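MxaA (Stigmatella aurantiaca, PDB 4W4T) ends the myxalamid PKS-NRPS assembly line with this terminal reductase domain, which binds NADPH in a Rossmann fold and probably releases the product as a primary alcohol. Local coordinates at residues Gly65-Phe70 and Tyr147-Leu152; Thr240-Gly245 and Ser292-Leu297. All blocks are in the same frame, centred on the assembly; numbering follows the deposited sequence.

Contact 1: residues Gly65-Phe70 and Tyr147-Leu152; sequences GFLGAF and YHNGAL
Gly68, in the first turn of helix 66-78, and Asn149, one residue past the end of strand 145-148, bring their CA atoms to within 6.6 Å, and the helix start and the strand exit meet mainly around the carboxamide of Asn149, which touches the backbone of Gly68 and the side chain of Leu67. The CG of Asn149 lies anti to the backbone N (chi1 178°), an extended course that carries the amide across to the helix. Asn149 ND2 arrives against the backbone of Gly68, 3.3 Å from Gly68 CA, a close approach made where the helix has no side chain to stand in the way. Asn149 ND2 is also 3.2 Å from Gly68 N, but both nitrogens are donors and no bond joins them. A water resolves the encounter by accepting from each, at 2.9 Å from Gly68 N and 2.9 Å from Asn149 ND2, the two donors subtending about 67° at its oxygen. On the other branch of the amide, Asn149 OD1 lies 3.5 Å from Leu67 CD2, a van der Waals contact in which the leucine crosses the amide at a slant. Both side chains also rest on Val188 of the next strand. The fingerprint TGXXGXXG of extended short-chain dehydrogenases runs from Thr61 to Gly68, and the hydroxyl of Thr61 reaches the strand exit, hydrogen-bonded to His148 ND1 and Gly150 N. Gly65, Phe66, Leu67, Asn149 and Ala151 all contact NADPH in a structure of this protein, although no NADPH is bound to this chain in the model. The water recalls the conserved water of Rossmann folds that also meets the dinucleotide pyrophosphate. With two donors already pointing at it, its own hydrogens are probably directed elsewhere, consistent with such a role toward an anionic cofactor.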
loop_
_atom_site.group_PDB
_atom_site.type_symbol
_atom_site.label_atom_id
_atom_site.label_comp_id
_atom_site.label_asym_id
_atom_site.label_seq_id
_atom_site.Cartn_x
_atom_site.Cartn_y
_atom_site.Cartn_z
ATOM N N GLY A 65 -12.054 18.436 5.042
ATOM C CA GLY A 65 -10.902 17.788 5.659
ATOM C C GLY A 65 -10.774 18.141 7.139
ATOM O O GLY A 65 -11.664 18.756 7.708
ATOM N N PHE A 66 -9.657 17.760 7.754
ATOM C CA PHE A 66 -9.485 17.905 9.204
ATOM C C PHE A 66 -9.199 19.358 9.579
ATOM O O PHE A 66 -10.013 19.994 10.255
ATOM C CB PHE A 66 -8.368 16.960 9.687
ATOM C CG PHE A 66 -8.029 17.097 11.150
ATOM C CD1 PHE A 66 -9.010 16.966 12.126
ATOM C CD2 PHE A 66 -6.717 17.317 11.545
ATOM C CE1 PHE A 66 -8.691 17.077 13.480
ATOM C CE2 PHE A 66 -6.392 17.436 12.893
ATOM C CZ PHE A 66 -7.381 17.317 13.857
ATOM N N LEU A 67 -8.068 19.901 9.133
ATOM C CA LEU A 67 -7.791 21.328 9.339
ATOM C C LEU A 67 -8.929 22.209 8.823
ATOM O O LEU A 67 -9.317 23.182 9.468
ATOM C CB LEU A 67 -6.486 21.736 8.656
ATOM C CG LEU A 67 -6.111 23.219 8.786
ATOM C CD1 LEU A 67 -6.028 23.652 10.249
ATOM C CD2 LEU A 67 -4.791 23.452 8.084
ATOM N N GLY A 68 -9.461 21.851 7.656
ATOM C CA GLY A 68 -10.524 22.634 7.037
ATOM C C GLY A 68 -11.756 22.832 7.904
ATOM O O GLY A 68 -12.360 23.901 7.883
ATOM N N ALA A 69 -12.136 21.804 8.656
ATOM C CA ALA A 69 -13.276 21.900 9.566
ATOM C C ALA A 69 -13.063 23.000 10.608
ATOM O O ALA A 69 -13.945 23.812 10.862
ATOM C CB ALA A 69 -13.522 20.563 10.250
ATOM N N PHE A 70 -11.876 23.023 11.208
ATOM C CA PHE A 70 -11.571 23.993 12.248
ATOM C C PHE A 70 -11.413 25.383 11.662
ATOM O O PHE A 70 -11.874 26.364 12.237
ATOM C CB PHE A 70 -10.313 23.558 13.021
ATOM C CG PHE A 70 -10.515 22.303 13.808
ATOM C CD1 PHE A 70 -10.406 21.061 13.202
ATOM C CD2 PHE A 70 -10.857 22.364 15.149
ATOM C CE1 PHE A 70 -10.615 19.898 13.918
ATOM C CE2 PHE A 70 -11.068 21.212 15.880
ATOM C CZ PHE A 70 -10.944 19.974 15.273
ATOM N N TYR A 147 -9.153 31.392 1.158
ATOM C CA TYR A 147 -8.341 30.547 2.023
ATOM C C TYR A 147 -8.197 29.201 1.320
ATOM O O TYR A 147 -9.145 28.422 1.257
ATOM C CB TYR A 147 -8.967 30.385 3.413
ATOM C CG TYR A 147 -8.943 31.664 4.245
ATOM C CD1 TYR A 147 -9.739 32.745 3.910
ATOM C CD2 TYR A 147 -8.130 31.775 5.366
ATOM C CE1 TYR A 147 -9.732 33.917 4.659
ATOM C CE2 TYR A 147 -8.113 32.947 6.120
ATOM C CZ TYR A 147 -8.914 34.016 5.754
ATOM O OH TYR A 147 -8.910 35.177 6.508
ATOM N N HIS A 148 -7.011 28.947 0.774
ATOM C CA HIS A 148 -6.796 27.735 -0.004
ATOM C C HIS A 148 -6.132 26.628 0.840
ATOM O O HIS A 148 -4.911 26.589 1.005
ATOM C CB HIS A 148 -5.975 28.070 -1.266
ATOM C CG HIS A 148 -5.714 26.880 -2.144
ATOM N ND1 HIS A 148 -6.598 25.832 -2.252
ATOM C CD2 HIS A 148 -4.653 26.562 -2.923
ATOM C CE1 HIS A 148 -6.102 24.921 -3.074
ATOM N NE2 HIS A 148 -4.919 25.336 -3.487
ATOM N N ASN A 149 -6.966 25.750 1.388
ATOM C CA ASN A 149 -6.523 24.656 2.247
ATOM C C ASN A 149 -6.838 23.288 1.623
ATOM O O ASN A 149 -6.583 22.248 2.223
ATOM C CB ASN A 149 -7.179 24.773 3.636
ATOM C CG ASN A 149 -6.800 23.627 4.563
ATOM O OD1 ASN A 149 -5.629 23.275 4.683
ATOM N ND2 ASN A 149 -7.799 23.005 5.175
ATOM N N GLY A 150 -7.375 23.285 0.409
ATOM C CA GLY A 150 -7.717 22.042 -0.258
ATOM C C GLY A 150 -6.480 21.446 -0.897
ATOM O O GLY A 150 -5.656 22.180 -1.442
ATOM N N ALA A 151 -6.346 20.126 -0.806
ATOM C CA ALA A 151 -5.194 19.404 -1.348
ATOM C C ALA A 151 -5.407 17.909 -1.204
ATOM O O ALA A 151 -6.129 17.468 -0.315
ATOM C CB ALA A 151 -3.907 19.809 -0.644
ATOM N N LEU A 152 -4.796 17.137 -2.090
ATOM C CA LEU A 152 -4.746 15.682 -1.919
ATOM C C LEU A 152 -3.488 15.359 -1.146
ATOM O O LEU A 152 -2.388 15.650 -1.612
ATOM C CB LEU A 152 -4.768 14.954 -3.268
ATOM C CG LEU A 152 -4.604 13.423 -3.237
ATOM C CD1 LEU A 152 -5.709 12.781 -2.415
ATOM C CD2 LEU A 152 -4.596 12.858 -4.655
HETATM O O HOH W 1 -8.265 20.154 5.671
#

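Contact 2: residues Thr240-Gly245 and Ser292-Leu297; sequences TILRPG and SAIVDL
Leu242 turns its CG anti to the carbonyl carbon (chi1 -48°), while a chi2 of 142°, away from the usual staggered values, sets the fork so that CD1 faces Ile294 and CD2 faces Leu297 on the facing helix. On the helix, Ile294 holds CG2 anti to its own backbone N, and this short branch meets the strand: Leu242 CD1 lies 3.8 Å from Ile294 CG2. The other methyl, Leu242 CD2, is 3.7 Å from Leu297 CD1, the two leucines running past one another in opposite senses. Since Ile294 and Leu297 are three residues apart, they lie on one face of the helix, and the forked leucine divides itself between them. No polar atom takes part; the contact is purely apolar and buried, with Leu242 and Ile294 nearest in the backbone at 6.8 Å between CA atoms. This is ordinary packing of a helix on a Rossmann-type parallel sheet. Strand 239-248 has 185-188 and 307-310 as parallel neighbours, and the helix reaches over to the latter through Ile294 on Leu310 and Leu297 on Tyr308. Helix 66-78 flanks it, with Leu71 against Ile294 and Arg78 in a salt bridge to Asp296, while helix 382-388 packs Leu388 onto Leu297.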
loop_
_atom_site.group_PDB
_atom_site.type_symbol
_atom_site.label_atom_id
_atom_site.label_comp_id
_atom_site.label_asym_id
_atom_site.label_seq_id
_atom_site.Cartn_x
_atom_site.Cartn_y
_atom_site.Cartn_z
ATOM N N THR A 240 -0.622 35.398 1.675
ATOM C CA THR A 240 0.065 34.928 2.876
ATOM C C THR A 240 0.354 33.442 2.673
ATOM O O THR A 240 -0.473 32.698 2.121
ATOM C CB THR A 240 -0.761 35.168 4.163
ATOM O OG1 THR A 240 -1.831 34.218 4.254
ATOM C CG2 THR A 240 -1.346 36.551 4.166
ATOM N N ILE A 241 1.547 33.015 3.075
ATOM C CA ILE A 241 1.908 31.604 2.959
ATOM C C ILE A 241 2.092 30.997 4.331
ATOM O O ILE A 241 2.978 31.391 5.074
ATOM C CB ILE A 241 3.186 31.420 2.128
ATOM C CG1 ILE A 241 2.941 31.964 0.708
ATOM C CG2 ILE A 241 3.616 29.945 2.117
ATOM C CD1 ILE A 241 4.172 31.922 -0.191
ATOM N N LEU A 242 1.222 30.047 4.657
ATOM C CA LEU A 242 1.178 29.420 5.971
ATOM C C LEU A 242 1.614 27.969 5.854
ATOM O O LEU A 242 1.003 27.207 5.114
ATOM C CB LEU A 242 -0.237 29.516 6.545
ATOM C CG LEU A 242 -0.707 30.963 6.389
ATOM C CD1 LEU A 242 -2.172 31.083 6.028
ATOM C CD2 LEU A 242 -0.372 31.725 7.643
ATOM N N ARG A 243 2.663 27.593 6.588
ATOM C CA ARG A 243 3.194 26.233 6.536
ATOM C C ARG A 243 2.989 25.529 7.873
ATOM O O ARG A 243 3.783 25.708 8.793
ATOM C CB ARG A 243 4.693 26.241 6.211
ATOM C CG ARG A 243 5.104 26.880 4.900
ATOM C CD ARG A 243 6.646 26.922 4.831
ATOM N NE ARG A 243 7.167 27.316 3.524
ATOM C CZ ARG A 243 8.397 27.775 3.318
ATOM N NH1 ARG A 243 9.239 27.928 4.339
ATOM N NH2 ARG A 243 8.788 28.083 2.089
ATOM N N PRO A 244 1.919 24.737 7.992
ATOM C CA PRO A 244 1.703 23.965 9.215
ATOM C C PRO A 244 2.729 22.851 9.356
ATOM O O PRO A 244 3.185 22.348 8.344
ATOM C CB PRO A 244 0.300 23.383 9.023
ATOM C CG PRO A 244 -0.332 24.244 7.952
ATOM C CD PRO A 244 0.802 24.589 7.045
ATOM N N GLY A 245 3.084 22.495 10.581
ATOM C CA GLY A 245 3.903 21.321 10.826
ATOM C C GLY A 245 3.058 20.063 10.852
ATOM O O GLY A 245 2.166 19.873 10.026
ATOM N N SER A 292 -6.340 28.760 14.463
ATOM C CA SER A 292 -6.393 30.122 15.013
ATOM C C SER A 292 -5.291 30.996 14.443
ATOM O O SER A 292 -5.520 32.166 14.163
ATOM C CB SER A 292 -6.301 30.122 16.546
ATOM O OG SER A 292 -7.503 29.645 17.111
ATOM N N ALA A 293 -4.095 30.436 14.268
ATOM C CA ALA A 293 -2.980 31.222 13.740
ATOM C C ALA A 293 -3.213 31.602 12.280
ATOM O O ALA A 293 -2.906 32.721 11.879
ATOM C CB ALA A 293 -1.654 30.467 13.880
ATOM N N ILE A 294 -3.720 30.662 11.485
ATOM C CA ILE A 294 -4.048 30.969 10.097
ATOM C C ILE A 294 -4.962 32.187 10.029
ATOM O O ILE A 294 -4.683 33.155 9.317
ATOM C CB ILE A 294 -4.730 29.785 9.400
ATOM C CG1 ILE A 294 -3.731 28.643 9.195
ATOM C CG2 ILE A 294 -5.325 30.234 8.047
ATOM C CD1 ILE A 294 -4.378 27.371 8.657
ATOM N N VAL A 295 -6.051 32.141 10.784
ATOM C CA VAL A 295 -7.030 33.221 10.718
ATOM C C VAL A 295 -6.427 34.509 11.274
ATOM O O VAL A 295 -6.538 35.550 10.646
ATOM C CB VAL A 295 -8.332 32.862 11.460
ATOM C CG1 VAL A 295 -9.269 34.081 11.539
ATOM C CG2 VAL A 295 -9.031 31.708 10.761
ATOM N N ASP A 296 -5.749 34.450 12.396
ATOM C CA ASP A 296 -5.100 35.604 12.967
ATOM C C ASP A 296 -4.133 36.246 12.008
ATOM O O ASP A 296 -4.187 37.391 11.793
ATOM C CB ASP A 296 -4.388 35.245 14.274
ATOM C CG ASP A 296 -5.325 35.205 15.452
ATOM O OD1 ASP A 296 -6.436 35.667 15.374
ATOM O OD2 ASP A 296 -4.943 34.762 16.497
ATOM N N LEU A 297 -3.249 35.463 11.429
ATOM C CA LEU A 297 -2.229 35.995 10.526
ATOM C C LEU A 297 -2.864 36.548 9.255
ATOM O O LEU A 297 -2.393 37.542 8.704
ATOM C CB LEU A 297 -1.206 34.924 10.163
ATOM C CG LEU A 297 -0.287 34.509 11.320
ATOM C CD1 LEU A 297 0.350 33.154 11.010
ATOM C CD2 LEU A 297 0.788 35.574 11.548
#

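In the fold
Both contacts fasten a helix to the same parallel sheet, and their centres are about 12 Å apart. Contact 1 sits at the partly exposed end of the sheet where the cofactor binds, and its chemistry is mixed, a water shared by two N-H donors beside a leucine methyl against an amide oxygen. Contact 2 lies in the core, where hydrocarbon alone fills the gap between helix and strand and buries 195 Å² against 106 Å². They are continuous through Ile294: Ile294 CD1 packs 4.0 Å from Leu67 CD2, and Ile294 CG2 4.2 Å from Tyr147 CD2. The apolar core of contact 2 thus runs up to Leu67, a residue of the NADPH site in the first turn of helix 66-78.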